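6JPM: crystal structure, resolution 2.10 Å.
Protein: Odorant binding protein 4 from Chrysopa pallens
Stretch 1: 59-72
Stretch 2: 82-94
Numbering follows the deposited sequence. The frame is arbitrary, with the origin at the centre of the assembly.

Stretch 1 (59-72) NGKLDMSAVEQQMP
Stretch 2 82-94: TKKSIEECKSADT

Stretches 59-72 and 82-94 belong to one chain and bury 463 Å² between them, both sides summed. They run in opposite directions: M71 lies nearest T82 (CA to CA, 7.9 Å), V67 nearest I86 (CA to CA, 8.5 Å) and K61 nearest D93 (CA to CA, 6.1 Å). The second stretch enters as a helix already under way, and T82 (chi1 m) points toward its partner, placing CG2 3.5 Å from M71 SD. The CA-to-CB bond of K83 points sideways to the first stretch, yet its CG comes within 3.3 Å of M71 CE, a tight approach. M71, with chi1 and chi2 both m and chi3 at -30°, thus reaches two successive residues from the 3-10 segment at 71-72, beyond the first helix.

One turn on, I86 points toward the first helix with chi1 at -94°, off the usual wells, and chi2 p. Its CG1 packs 4.1 Å from V67 CG1 (V67 chi1 t), and its CG2 lies 4.1 Å from M64 CE, M64 being m at all three chi angles. These apolar contacts join the helices where V67 and M64 face I86.

A type I turn from C89 to A92, closed by A92 N to C89 O at 3.0 Å, redirects the chain. Within it, L62 CD2 (L62 chi1 t, chi2 p) sits 3.7 Å from K90 CA and 3.9 Å from K90 CB (K90 chi1 p), while K90 CE lies 4.0 Å from M64 SD.

D93 (phi/psi -84/67, chi1 p) supplies the polar link. Its OD2 accepts a nearly linear hydrogen bond from L62 N (2.8 Å, 176°), anchoring the short extended segment 61-62 just before D63 caps the first helix through OD1, which accepts from S65 N at 2.9 Å. A water oxygen lies 2.7 Å from G60 O and 2.6 Å from D93 O, within hydrogen-bonding reach of both and so bridging two carbonyls that, as acceptors, cannot bond to each other.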

# COMPACT_ATOMS: atom_id res chain seq x y z
N ASN A 59 -0.37 -9.90 -9.82
CA ASN A 59 0.44 -9.95 -11.04
C ASN A 59 0.74 -8.54 -11.55
O ASN A 59 0.63 -8.25 -12.74
CB ASN A 59 -0.25 -10.77 -12.14
CG ASN A 59 -0.51 -12.20 -11.72
OD1 ASN A 59 -1.66 -12.60 -11.57
ND2 ASN A 59 0.55 -12.97 -11.57
N GLY A 60 1.09 -7.65 -10.63
CA GLY A 60 1.48 -6.32 -11.03
C GLY A 60 0.35 -5.42 -11.47
O GLY A 60 0.61 -4.38 -12.07
N LYS A 61 -0.88 -5.78 -11.18
CA LYS A 61 -2.03 -4.96 -11.62
C LYS A 61 -3.06 -4.78 -10.51
O LYS A 61 -3.34 -5.68 -9.81
CB LYS A 61 -2.67 -5.57 -12.86
CG LYS A 61 -3.84 -4.80 -13.45
CD LYS A 61 -4.43 -5.49 -14.65
CE LYS A 61 -5.34 -4.62 -15.47
NZ LYS A 61 -6.58 -4.39 -14.74
N LEU A 62 -3.58 -3.57 -10.41
CA LEU A 62 -4.62 -3.22 -9.43
C LEU A 62 -5.85 -4.10 -9.67
O LEU A 62 -6.31 -4.18 -10.77
CB LEU A 62 -4.94 -1.74 -9.56
CG LEU A 62 -6.01 -1.21 -8.62
CD1 LEU A 62 -5.63 -1.47 -7.18
CD2 LEU A 62 -6.24 0.27 -8.85
N ASP A 63 -6.29 -4.81 -8.64
CA ASP A 63 -7.48 -5.67 -8.74
C ASP A 63 -8.66 -4.87 -8.22
O ASP A 63 -8.87 -4.88 -7.03
CB ASP A 63 -7.31 -6.99 -7.99
CG ASP A 63 -8.53 -7.89 -8.09
OD1 ASP A 63 -9.54 -7.40 -8.51
OD2 ASP A 63 -8.42 -9.04 -7.77
N MET A 64 -9.35 -4.18 -9.11
CA MET A 64 -10.48 -3.34 -8.72
C MET A 64 -11.58 -4.12 -8.00
O MET A 64 -12.38 -3.51 -7.28
CB MET A 64 -11.05 -2.61 -9.94
CG MET A 64 -10.19 -1.47 -10.45
SD MET A 64 -9.79 -0.20 -9.21
CE MET A 64 -11.39 0.14 -8.48
N SER A 65 -11.63 -5.44 -8.17
CA SER A 65 -12.61 -6.24 -7.43
C SER A 65 -12.25 -6.30 -5.95
O SER A 65 -13.11 -6.06 -5.09
CB SER A 65 -12.69 -7.65 -8.01
OG SER A 65 -13.02 -7.61 -9.39
N ALA A 66 -11.00 -6.64 -5.64
CA ALA A 66 -10.55 -6.63 -4.25
C ALA A 66 -10.71 -5.26 -3.63
O ALA A 66 -11.01 -5.14 -2.43
CB ALA A 66 -9.09 -7.09 -4.16
N VAL A 67 -10.49 -4.20 -4.40
CA VAL A 67 -10.66 -2.85 -3.87
C VAL A 67 -12.10 -2.64 -3.41
O VAL A 67 -12.34 -2.06 -2.35
CB VAL A 67 -10.24 -1.81 -4.92
CG1 VAL A 67 -10.67 -0.42 -4.50
CG2 VAL A 67 -8.73 -1.85 -5.13
N GLU A 68 -13.06 -3.14 -4.18
CA GLU A 68 -14.47 -2.89 -3.86
C GLU A 68 -14.95 -3.74 -2.69
O GLU A 68 -15.75 -3.26 -1.87
CB GLU A 68 -15.34 -3.12 -5.10
CG GLU A 68 -15.14 -2.06 -6.16
CD GLU A 68 -15.69 -2.48 -7.51
OE1 GLU A 68 -16.64 -3.29 -7.53
OE2 GLU A 68 -15.17 -2.00 -8.54
N GLN A 69 -14.48 -4.99 -2.58
CA GLN A 69 -14.88 -5.81 -1.43
C GLN A 69 -14.41 -5.19 -0.13
O GLN A 69 -15.10 -5.26 0.89
CB GLN A 69 -14.32 -7.23 -1.57
CG GLN A 69 -14.94 -8.26 -0.61
CD GLN A 69 -14.35 -8.25 0.81
OE1 GLN A 69 -13.36 -7.56 1.08
NE2 GLN A 69 -14.96 -9.01 1.70
N GLN A 70 -13.23 -4.57 -0.14
CA GLN A 70 -12.58 -4.19 1.11
C GLN A 70 -12.90 -2.77 1.56
O GLN A 70 -12.75 -2.46 2.75
CB GLN A 70 -11.07 -4.40 0.96
CG GLN A 70 -10.76 -5.87 0.67
CD GLN A 70 -9.32 -6.14 0.28
OE1 GLN A 70 -8.47 -5.27 0.37
NE2 GLN A 70 -9.06 -7.37 -0.16
N MET A 71 -13.36 -1.91 0.65
CA MET A 71 -13.83 -0.58 1.05
C MET A 71 -14.84 -0.61 2.20
O MET A 71 -14.72 0.24 3.09
CB MET A 71 -14.43 0.14 -0.17
CG MET A 71 -13.42 0.70 -1.16
SD MET A 71 -12.62 2.21 -0.59
CE MET A 71 -13.93 2.90 0.42
N PRO A 72 -15.83 -1.51 2.25
CA PRO A 72 -16.73 -1.53 3.41
C PRO A 72 -16.09 -2.04 4.70
O PRO A 72 -16.71 -1.90 5.76
CB PRO A 72 -17.88 -2.44 2.96
CG PRO A 72 -17.33 -3.24 1.85
CD PRO A 72 -16.35 -2.35 1.15
N THR A 82 -9.94 7.05 0.89
CA THR A 82 -9.47 5.91 0.08
C THR A 82 -10.11 5.94 -1.30
O THR A 82 -9.41 5.78 -2.26
CB THR A 82 -9.67 4.59 0.83
OG1 THR A 82 -8.71 4.67 1.87
CG2 THR A 82 -9.36 3.40 -0.03
N LYS A 83 -11.41 6.17 -1.35
CA LYS A 83 -12.15 6.22 -2.63
C LYS A 83 -11.51 7.26 -3.53
O LYS A 83 -11.20 6.94 -4.64
CB LYS A 83 -13.64 6.51 -2.37
CG LYS A 83 -14.38 5.49 -1.53
CD LYS A 83 -15.88 5.38 -1.82
CE LYS A 83 -16.75 5.11 -0.61
NZ LYS A 83 -17.39 6.34 -0.08
N LYS A 84 -11.27 8.46 -3.02
CA LYS A 84 -10.66 9.53 -3.82
C LYS A 84 -9.26 9.14 -4.27
O LYS A 84 -8.91 9.44 -5.38
CB LYS A 84 -10.55 10.81 -2.99
CG LYS A 84 -11.83 11.60 -2.78
CD LYS A 84 -11.66 13.06 -3.00
CE LYS A 84 -12.96 13.82 -2.97
NZ LYS A 84 -12.94 14.91 -1.97
N SER A 85 -8.48 8.52 -3.39
CA SER A 85 -7.12 8.16 -3.76
C SER A 85 -7.09 7.05 -4.82
O SER A 85 -6.29 7.11 -5.76
CB SER A 85 -6.33 7.76 -2.52
OG SER A 85 -6.13 8.89 -1.69
N ILE A 86 -7.95 6.04 -4.68
CA ILE A 86 -7.99 4.97 -5.68
C ILE A 86 -8.45 5.52 -7.03
O ILE A 86 -7.86 5.19 -8.07
CB ILE A 86 -8.88 3.80 -5.22
CG1 ILE A 86 -8.06 2.72 -4.53
CG2 ILE A 86 -9.61 3.18 -6.40
CD1 ILE A 86 -7.92 2.93 -3.07
N GLU A 87 -9.48 6.36 -7.04
CA GLU A 87 -9.91 6.99 -8.28
C GLU A 87 -8.77 7.74 -8.94
O GLU A 87 -8.56 7.65 -10.15
CB GLU A 87 -11.09 7.94 -8.02
CG GLU A 87 -12.42 7.25 -7.72
CD GLU A 87 -13.54 8.24 -7.40
OE1 GLU A 87 -13.27 9.46 -7.29
OE2 GLU A 87 -14.70 7.79 -7.26
N GLU A 88 -7.99 8.48 -8.14
CA GLU A 88 -6.90 9.25 -8.71
C GLU A 88 -5.75 8.36 -9.14
O GLU A 88 -5.04 8.69 -10.10
CB GLU A 88 -6.43 10.28 -7.69
CG GLU A 88 -5.08 10.90 -8.00
CD GLU A 88 -4.72 12.02 -7.05
OE1 GLU A 88 -3.59 12.51 -7.11
OE2 GLU A 88 -5.59 12.39 -6.23
N CYS A 89 -5.56 7.21 -8.49
CA CYS A 89 -4.36 6.40 -8.68
C CYS A 89 -4.61 5.09 -9.41
O CYS A 89 -3.70 4.26 -9.47
CB CYS A 89 -3.70 6.13 -7.32
SG CYS A 89 -3.09 7.64 -6.52
N LYS A 90 -5.78 4.90 -10.01
CA LYS A 90 -6.11 3.56 -10.49
C LYS A 90 -5.37 3.18 -11.77
O LYS A 90 -5.44 2.02 -12.17
CB LYS A 90 -7.62 3.42 -10.71
CG LYS A 90 -8.21 4.33 -11.75
CD LYS A 90 -9.72 4.41 -11.58
CE LYS A 90 -10.37 3.03 -11.51
NZ LYS A 90 -10.49 2.37 -12.84
N SER A 91 -4.64 4.11 -12.38
CA SER A 91 -3.76 3.79 -13.49
C SER A 91 -2.29 4.03 -13.16
O SER A 91 -1.44 3.97 -14.06
CB SER A 91 -4.14 4.59 -14.74
OG SER A 91 -5.43 4.22 -15.19
N ALA A 92 -1.95 4.27 -11.90
CA ALA A 92 -0.56 4.45 -11.51
C ALA A 92 0.19 3.14 -11.38
O ALA A 92 1.38 3.18 -11.05
CB ALA A 92 -0.46 5.23 -10.19
N ASP A 93 -0.45 2.00 -11.59
CA ASP A 93 0.21 0.70 -11.45
C ASP A 93 0.97 0.35 -12.74
O ASP A 93 0.65 -0.60 -13.46
CB ASP A 93 -0.80 -0.37 -11.08
CG ASP A 93 -1.96 -0.47 -12.07
OD1 ASP A 93 -2.18 0.49 -12.85
OD2 ASP A 93 -2.67 -1.49 -12.05
N THR A 94 2.01 1.13 -12.99
CA THR A 94 2.82 1.01 -14.22
C THR A 94 4.20 0.41 -13.96
O THR A 94 4.69 0.48 -12.87
CB THR A 94 2.95 2.35 -14.94
OG1 THR A 94 3.73 3.23 -14.15
CG2 THR A 94 1.61 2.99 -15.22
O HOH W 1 -0.16 -2.93 -14.25